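Local coordinates for nitroreductase (Bacteroides fragilis NCTC 9343, PDB 3EK3), which binds FMN as a flavoprotein oxidoreductase of the nitroreductase family and probably draws its reducing electrons from NADH or NADPH, at the interface of chains A and B. Sequence-based numbering; all coordinates share one arbitrary frame. Chains: chain A/B, Nitroreductase.

Contact 1: the interface of chains A and B. Residues chain A 34, 50-52; chain B 185-187.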
loop_
_atom_site.group_PDB
_atom_site.type_symbol
_atom_site.label_atom_id
_atom_site.label_comp_id
_atom_site.label_asym_id
_atom_site.label_seq_id
_atom_site.Cartn_x
_atom_site.Cartn_y
_atom_site.Cartn_z
ATOM N N LEU A 34 6.671 -2.165 -13.476
ATOM C CA LEU A 34 6.410 -0.751 -13.319
ATOM C C LEU A 34 4.991 -0.390 -13.714
ATOM O O LEU A 34 4.374 0.464 -13.088
ATOM C CB LEU A 34 7.399 0.086 -14.114
ATOM C CG LEU A 34 8.835 -0.016 -13.623
ATOM C CD1 LEU A 34 9.774 0.507 -14.758
ATOM C CD2 LEU A 34 9.056 0.760 -12.290
ATOM N N HIS A 50 5.919 9.304 -8.771
ATOM C CA HIS A 50 6.911 9.014 -9.795
ATOM C C HIS A 50 7.644 7.743 -9.400
ATOM O O HIS A 50 7.869 7.495 -8.223
ATOM C CB HIS A 50 7.939 10.138 -9.936
ATOM C CG HIS A 50 8.590 10.181 -11.282
ATOM N ND1 HIS A 50 7.996 10.776 -12.376
ATOM C CD2 HIS A 50 9.764 9.673 -11.720
ATOM C CE1 HIS A 50 8.781 10.624 -13.434
ATOM N NE2 HIS A 50 9.856 9.952 -13.062
ATOM N N PHE A 51 8.009 6.972 -10.417
ATOM C CA PHE A 51 8.702 5.716 -10.276
ATOM C C PHE A 51 10.023 5.828 -11.031
ATOM O O PHE A 51 10.019 5.871 -12.253
ATOM C CB PHE A 51 7.865 4.588 -10.880
ATOM C CG PHE A 51 6.400 4.589 -10.455
ATOM C CD1 PHE A 51 6.051 4.426 -9.148
ATOM C CD2 PHE A 51 5.378 4.785 -11.387
ATOM C CE1 PHE A 51 4.712 4.399 -8.762
ATOM C CE2 PHE A 51 4.022 4.771 -11.003
ATOM C CZ PHE A 51 3.708 4.596 -9.665
ATOM N N THR A 52 11.137 5.895 -10.301
ATOM C CA THR A 52 12.465 6.055 -10.888
ATOM C C THR A 52 13.199 4.731 -10.736
ATOM O O THR A 52 13.670 4.386 -9.655
ATOM C CB THR A 52 13.249 7.229 -10.228
ATOM O OG1 THR A 52 12.440 8.408 -10.277
ATOM C CG2 THR A 52 14.541 7.504 -10.992
ATOM N N THR B 185 5.016 9.000 -15.599
ATOM C CA THR B 185 5.281 8.703 -14.213
ATOM C C THR B 185 6.526 7.839 -14.066
ATOM O O THR B 185 7.082 7.767 -12.985
ATOM C CB THR B 185 4.117 7.964 -13.561
ATOM O OG1 THR B 185 3.916 6.770 -14.280
ATOM C CG2 THR B 185 2.819 8.817 -13.594
ATOM N N ILE B 186 6.956 7.178 -15.140
ATOM C CA ILE B 186 8.112 6.268 -15.078
ATOM C C ILE B 186 9.368 6.888 -15.702
ATOM O O ILE B 186 9.321 7.450 -16.805
ATOM C CB ILE B 186 7.793 4.933 -15.779
ATOM C CG1 ILE B 186 6.652 4.213 -15.058
ATOM C CG2 ILE B 186 9.076 4.044 -15.865
ATOM C CD1 ILE B 186 5.996 3.120 -15.876
ATOM N N THR B 187 10.481 6.797 -14.970
ATOM C CA THR B 187 11.824 7.128 -15.455
ATOM C C THR B 187 12.656 5.839 -15.270
ATOM O O THR B 187 12.617 5.224 -14.197
ATOM C CB THR B 187 12.450 8.301 -14.644
ATOM O OG1 THR B 187 11.742 9.499 -14.915
ATOM C CG2 THR B 187 13.972 8.538 -14.970
#
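A:Phe51 is the bridging residue of a parallel strand pair, and its N donates a hydrogen bond to B:Thr185 O at 2.8 Å. Its O in turn accepts from B:Thr187 N at 2.9 Å. A side-chain bond reinforces the pairing, A:His50 NE2 to B:Thr187 OG1 at 2.7 Å and nearly straight (167° at the hydrogen). With CG anti to the backbone N (chi1 -156°), the imidazole of A:His50 lies flat over the B:Thr185 carbonyl, whose O sits 3.1 Å from the ring plane, facing the ring centre. Histidine suits this place because its face can lie against a carbonyl while its far nitrogen reaches a hydroxyl. A:Thr52 OG1 lies at the imidazole edge, in its plane, and borders it within the chain. On the other side of the strand the contact is greasy. B:Ile186 splits its branches, CG2 meeting A:Leu34 CD1 and CD1 meeting A:Leu34 CB, both at 3.8 Å, while CG1 approaches A:Phe51 CD2. Beta-branched isoleucine suits a strand and here packs both branches against a leucine of helix 27-38. In the fold, the C-terminal strand 186-189 of chain B thus extends the sheet of chain A beside strand 50-54.

Contact 2: the interface of chains A and B. Residues chain A 40-41, 115, 118-119; chain B 114-115, 118, 122.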
loop_
_atom_site.group_PDB
_atom_site.type_symbol
_atom_site.label_atom_id
_atom_site.label_comp_id
_atom_site.label_asym_id
_atom_site.label_seq_id
_atom_site.Cartn_x
_atom_site.Cartn_y
_atom_site.Cartn_z
ATOM N N ALA A 40 -1.939 0.991 -9.726
ATOM C CA ALA A 40 -2.391 1.104 -8.352
ATOM C C ALA A 40 -3.420 2.241 -8.171
ATOM O O ALA A 40 -3.443 3.240 -8.914
ATOM C CB ALA A 40 -1.166 1.326 -7.358
ATOM N N PRO A 41 -4.280 2.095 -7.168
ATOM C CA PRO A 41 -5.215 3.146 -6.890
ATOM C C PRO A 41 -4.425 4.312 -6.311
ATOM O O PRO A 41 -3.379 4.082 -5.683
ATOM C CB PRO A 41 -6.122 2.549 -5.800
ATOM C CG PRO A 41 -5.294 1.472 -5.135
ATOM C CD PRO A 41 -4.415 0.931 -6.259
ATOM N N CYS A 115 0.545 1.426 -2.156
ATOM C CA CYS A 115 -0.302 0.625 -3.075
ATOM C C CYS A 115 0.447 0.245 -4.345
ATOM O O CYS A 115 0.377 -0.895 -4.812
ATOM C CB CYS A 115 -1.589 1.346 -3.422
ATOM S SG CYS A 115 -2.774 1.480 -2.067
ATOM N N GLU A 118 3.127 -2.370 -3.471
ATOM C CA GLU A 118 2.564 -3.704 -3.297
ATOM C C GLU A 118 2.247 -4.348 -4.641
ATOM O O GLU A 118 2.578 -5.511 -4.826
ATOM C CB GLU A 118 1.368 -3.690 -2.353
ATOM C CG GLU A 118 0.790 -5.046 -1.932
ATOM C CD GLU A 118 1.779 -5.946 -1.200
ATOM O OE1 GLU A 118 2.803 -5.444 -0.773
ATOM O OE2 GLU A 118 1.560 -7.183 -1.067
ATOM N N ASN A 119 1.666 -3.605 -5.572
ATOM C CA ASN A 119 1.468 -4.131 -6.940
ATOM C C ASN A 119 2.770 -4.634 -7.585
ATOM O O ASN A 119 2.811 -5.687 -8.208
ATOM C CB ASN A 119 0.810 -3.054 -7.836
ATOM C CG ASN A 119 -0.678 -2.962 -7.628
ATOM O OD1 ASN A 119 -1.242 -3.657 -6.763
ATOM N ND2 ASN A 119 -1.343 -2.115 -8.434
ATOM N N ALA B 114 -1.851 0.264 3.814
ATOM C CA ALA B 114 -2.092 0.376 2.369
ATOM C C ALA B 114 -1.666 -0.894 1.661
ATOM O O ALA B 114 -2.335 -1.369 0.684
ATOM C CB ALA B 114 -1.356 1.625 1.798
ATOM N N CYS B 115 -0.555 -1.478 2.117
ATOM C CA CYS B 115 -0.131 -2.764 1.510
ATOM C C CYS B 115 -1.177 -3.853 1.705
ATOM O O CYS B 115 -1.491 -4.611 0.783
ATOM C CB CYS B 115 1.210 -3.222 2.049
ATOM S SG CYS B 115 2.622 -2.233 1.516
ATOM N N GLU B 118 -4.224 -3.057 -0.500
ATOM C CA GLU B 118 -4.001 -3.399 -1.900
ATOM C C GLU B 118 -4.118 -4.901 -2.126
ATOM O O GLU B 118 -4.765 -5.300 -3.084
ATOM C CB GLU B 118 -2.686 -2.825 -2.414
ATOM C CG GLU B 118 -2.407 -2.947 -3.917
ATOM C CD GLU B 118 -3.438 -2.257 -4.801
ATOM O OE1 GLU B 118 -4.199 -1.462 -4.279
ATOM O OE2 GLU B 118 -3.523 -2.522 -6.033
ATOM N N LEU B 122 -6.957 -6.782 -4.634
ATOM C CA LEU B 122 -6.539 -7.743 -5.648
ATOM C C LEU B 122 -7.128 -9.134 -5.410
ATOM O O LEU B 122 -7.625 -9.788 -6.332
ATOM C CB LEU B 122 -5.011 -7.769 -5.722
ATOM C CG LEU B 122 -4.361 -6.467 -6.210
ATOM C CD1 LEU B 122 -2.805 -6.534 -6.142
ATOM C CD2 LEU B 122 -4.822 -6.056 -7.621
#
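Helix 109-126 of each chain packs against its twin around the two-fold axis, and B:Glu118 reaches from one of these helices into chain A. Its methylene stem does much of the packing: B:Glu118 CG lies 3.6 Å from A:Cys115 O, and its CB faces A:Glu118 CB at 4.1 Å where the two glutamates run antiparallel. The carboxylates end up on opposite sides of the axis, their planes turned 71° from each other, so the stems rather than the charges meet there. B:Glu118 leaves its helix with CG anti to the backbone N and then turns about the CB-CG bond (chi2 60°), which carries the carboxylate between A:Pro41 and A:Asn119. A:Pro41 CD lies 3.6 Å from B:Glu118 CD, the carboxylate carbon; the rigid, compact ring sets this methylene in place without a flexible chain. A:Cys115, small enough for a close helix crossing, places SG 3.9 Å from B:Glu118 OE1, with B:Ala114 beside it, a packing contact. The A:Asn119 amide is set crosswise to the glutamate, its plane turned 60° from the carboxylate. As modelled, A:Asn119 OD1 stands 2.7 Å from B:Glu118 OE2, a clash of two acceptors unless the carboxylate carries a proton, so the amide assignment is doubtful; the flipped amide would put ND2 here as a donor. B:Leu122 borders the same amide, its methyl CD1 3.3 Å from the atom modelled as A:Asn119 OD1.

Contact 3: the interface of chains A and B. Residues chain A 14, 118, 121, 179; chain B 39-41.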
loop_
_atom_site.group_PDB
_atom_site.type_symbol
_atom_site.label_atom_id
_atom_site.label_comp_id
_atom_site.label_asym_id
_atom_site.label_seq_id
_atom_site.Cartn_x
_atom_site.Cartn_y
_atom_site.Cartn_z
ATOM N N ARG A 14 4.605 -14.064 -1.904
ATOM C CA ARG A 14 5.451 -12.860 -1.889
ATOM C C ARG A 14 6.242 -12.759 -0.600
ATOM O O ARG A 14 5.665 -12.735 0.496
ATOM C CB ARG A 14 4.619 -11.596 -2.081
ATOM C CG ARG A 14 5.435 -10.309 -2.157
ATOM C CD ARG A 14 4.802 -9.146 -1.417
ATOM N NE ARG A 14 4.408 -9.506 -0.065
ATOM C CZ ARG A 14 5.242 -9.598 0.967
ATOM N NH1 ARG A 14 6.524 -9.335 0.834
ATOM N NH2 ARG A 14 4.779 -9.995 2.131
ATOM N N GLU A 118 3.127 -2.370 -3.471
ATOM C CA GLU A 118 2.564 -3.704 -3.297
ATOM C C GLU A 118 2.247 -4.348 -4.641
ATOM O O GLU A 118 2.578 -5.511 -4.826
ATOM C CB GLU A 118 1.368 -3.690 -2.353
ATOM C CG GLU A 118 0.790 -5.046 -1.932
ATOM C CD GLU A 118 1.779 -5.946 -1.200
ATOM O OE1 GLU A 118 2.803 -5.444 -0.773
ATOM O OE2 GLU A 118 1.560 -7.183 -1.067
ATOM N N PHE A 121 5.595 -5.598 -6.106
ATOM C CA PHE A 121 6.022 -6.840 -5.419
ATOM C C PHE A 121 5.308 -8.055 -5.995
ATOM O O PHE A 121 5.905 -9.093 -6.296
ATOM C CB PHE A 121 5.725 -6.831 -3.926
ATOM C CG PHE A 121 6.533 -5.824 -3.099
ATOM C CD1 PHE A 121 7.824 -5.381 -3.464
ATOM C CD2 PHE A 121 6.016 -5.401 -1.883
ATOM C CE1 PHE A 121 8.530 -4.470 -2.634
ATOM C CE2 PHE A 121 6.717 -4.516 -1.043
ATOM C CZ PHE A 121 7.982 -4.055 -1.434
ATOM N N LYS A 179 7.060 -18.759 6.306
ATOM C CA LYS A 179 6.143 -17.678 6.694
ATOM C C LYS A 179 4.901 -18.186 7.409
ATOM O O LYS A 179 4.214 -19.081 6.941
ATOM C CB LYS A 179 5.714 -16.796 5.507
ATOM C CG LYS A 179 4.672 -15.724 5.874
ATOM C CD LYS A 179 4.679 -14.541 4.924
ATOM C CE LYS A 179 3.824 -13.390 5.437
ATOM N NZ LYS A 179 3.868 -12.182 4.539
ATOM N N TYR B 39 -1.261 -11.263 4.873
ATOM C CA TYR B 39 0.003 -11.634 4.228
ATOM C C TYR B 39 0.803 -10.483 3.596
ATOM O O TYR B 39 1.927 -10.692 3.086
ATOM C CB TYR B 39 -0.262 -12.748 3.190
ATOM C CG TYR B 39 -0.197 -14.132 3.774
ATOM C CD1 TYR B 39 -1.286 -14.686 4.451
ATOM C CD2 TYR B 39 0.962 -14.884 3.676
ATOM C CE1 TYR B 39 -1.207 -15.952 5.002
ATOM C CE2 TYR B 39 1.054 -16.142 4.240
ATOM C CZ TYR B 39 -0.035 -16.670 4.907
ATOM O OH TYR B 39 0.038 -17.930 5.442
ATOM N N ALA B 40 0.266 -9.260 3.676
ATOM C CA ALA B 40 0.982 -8.070 3.255
ATOM C C ALA B 40 2.283 -7.861 4.059
ATOM O O ALA B 40 2.422 -8.288 5.221
ATOM C CB ALA B 40 0.064 -6.773 3.372
ATOM N N PRO B 41 3.250 -7.189 3.440
ATOM C CA PRO B 41 4.458 -6.889 4.151
ATOM C C PRO B 41 4.117 -5.835 5.197
ATOM O O PRO B 41 3.184 -5.046 4.978
ATOM C CB PRO B 41 5.369 -6.270 3.078
ATOM C CG PRO B 41 4.432 -5.730 2.020
ATOM C CD PRO B 41 3.250 -6.693 2.043
HETATM O O HOH W 1 1.674 -10.545 0.317
HETATM O O HOH W 2 2.366 -10.578 6.522
HETATM O O HOH W 3 3.442 -13.057 1.837
#
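B:Tyr39 has turn-like backbone torsions just after helix 27-38, whereas B:Ala40 and B:Pro41 are extended, and the turn presents B:Tyr39 O to A:Arg14 and A:Lys179. That carbonyl is gripped from several directions. A:Arg14 NH2 donates to B:Tyr39 O at 3.1 Å, in the carbonyl plane and only 2° out of the guanidinium plane. The ammonium NZ of A:Lys179 donates to B:Tyr39 O at 2.8 Å from above the carbonyl plane, 41° out of it, so the two donors come from different directions. Water 1, also held by A:Arg14 NE, and water 3, held by A:Arg14 O and A:Lys179 NZ, bind the same oxygen. Two cationic groups would be expected to polarise it. Lysine's long chain serves twice: extended beyond CG, it runs antiparallel to the tyrosine side chain, A:Lys179 CE 3.7 Å from B:Tyr39 CD2, before its tip reaches the carbonyl. From NZ, water 2 continues the bridge to B:Ala40 O. B:Pro41 wedges its CD 3.4 Å above the guanidinium plane of A:Arg14, off centre, and B:Pro41 CG meets A:Phe121 CE2 at 4.0 Å. Within chain A, A:Glu118 OE2 forms a long salt bridge with A:Arg14 NE (3.8 Å), which may help to orient the guanidinium. Because A:Arg14 and A:Lys179 also bind FMN, the partner chain appears to support part of the flavin pocket, which would couple cofactor binding to dimer assembly.

Contacts 2 and 3 are neighbours, their C-alpha centres about 11 Å apart, and they share A:Glu118 and helix 109-126. Contact 1 lies farther out, about 16 Å from contact 2 and 21 Å from contact 3. The two-fold symmetry repeats every contact with chains exchanged, so the loop at residues 40-41 serves in contact 2 from chain A and in contact 3 from chain B. Helix 27-38 supplies A:Leu34 to contact 1 and leads into that loop. A helical core, a flavin-side patch and an exchanged terminal strand together suggest an intimate dimer, as is usual for nitroreductases.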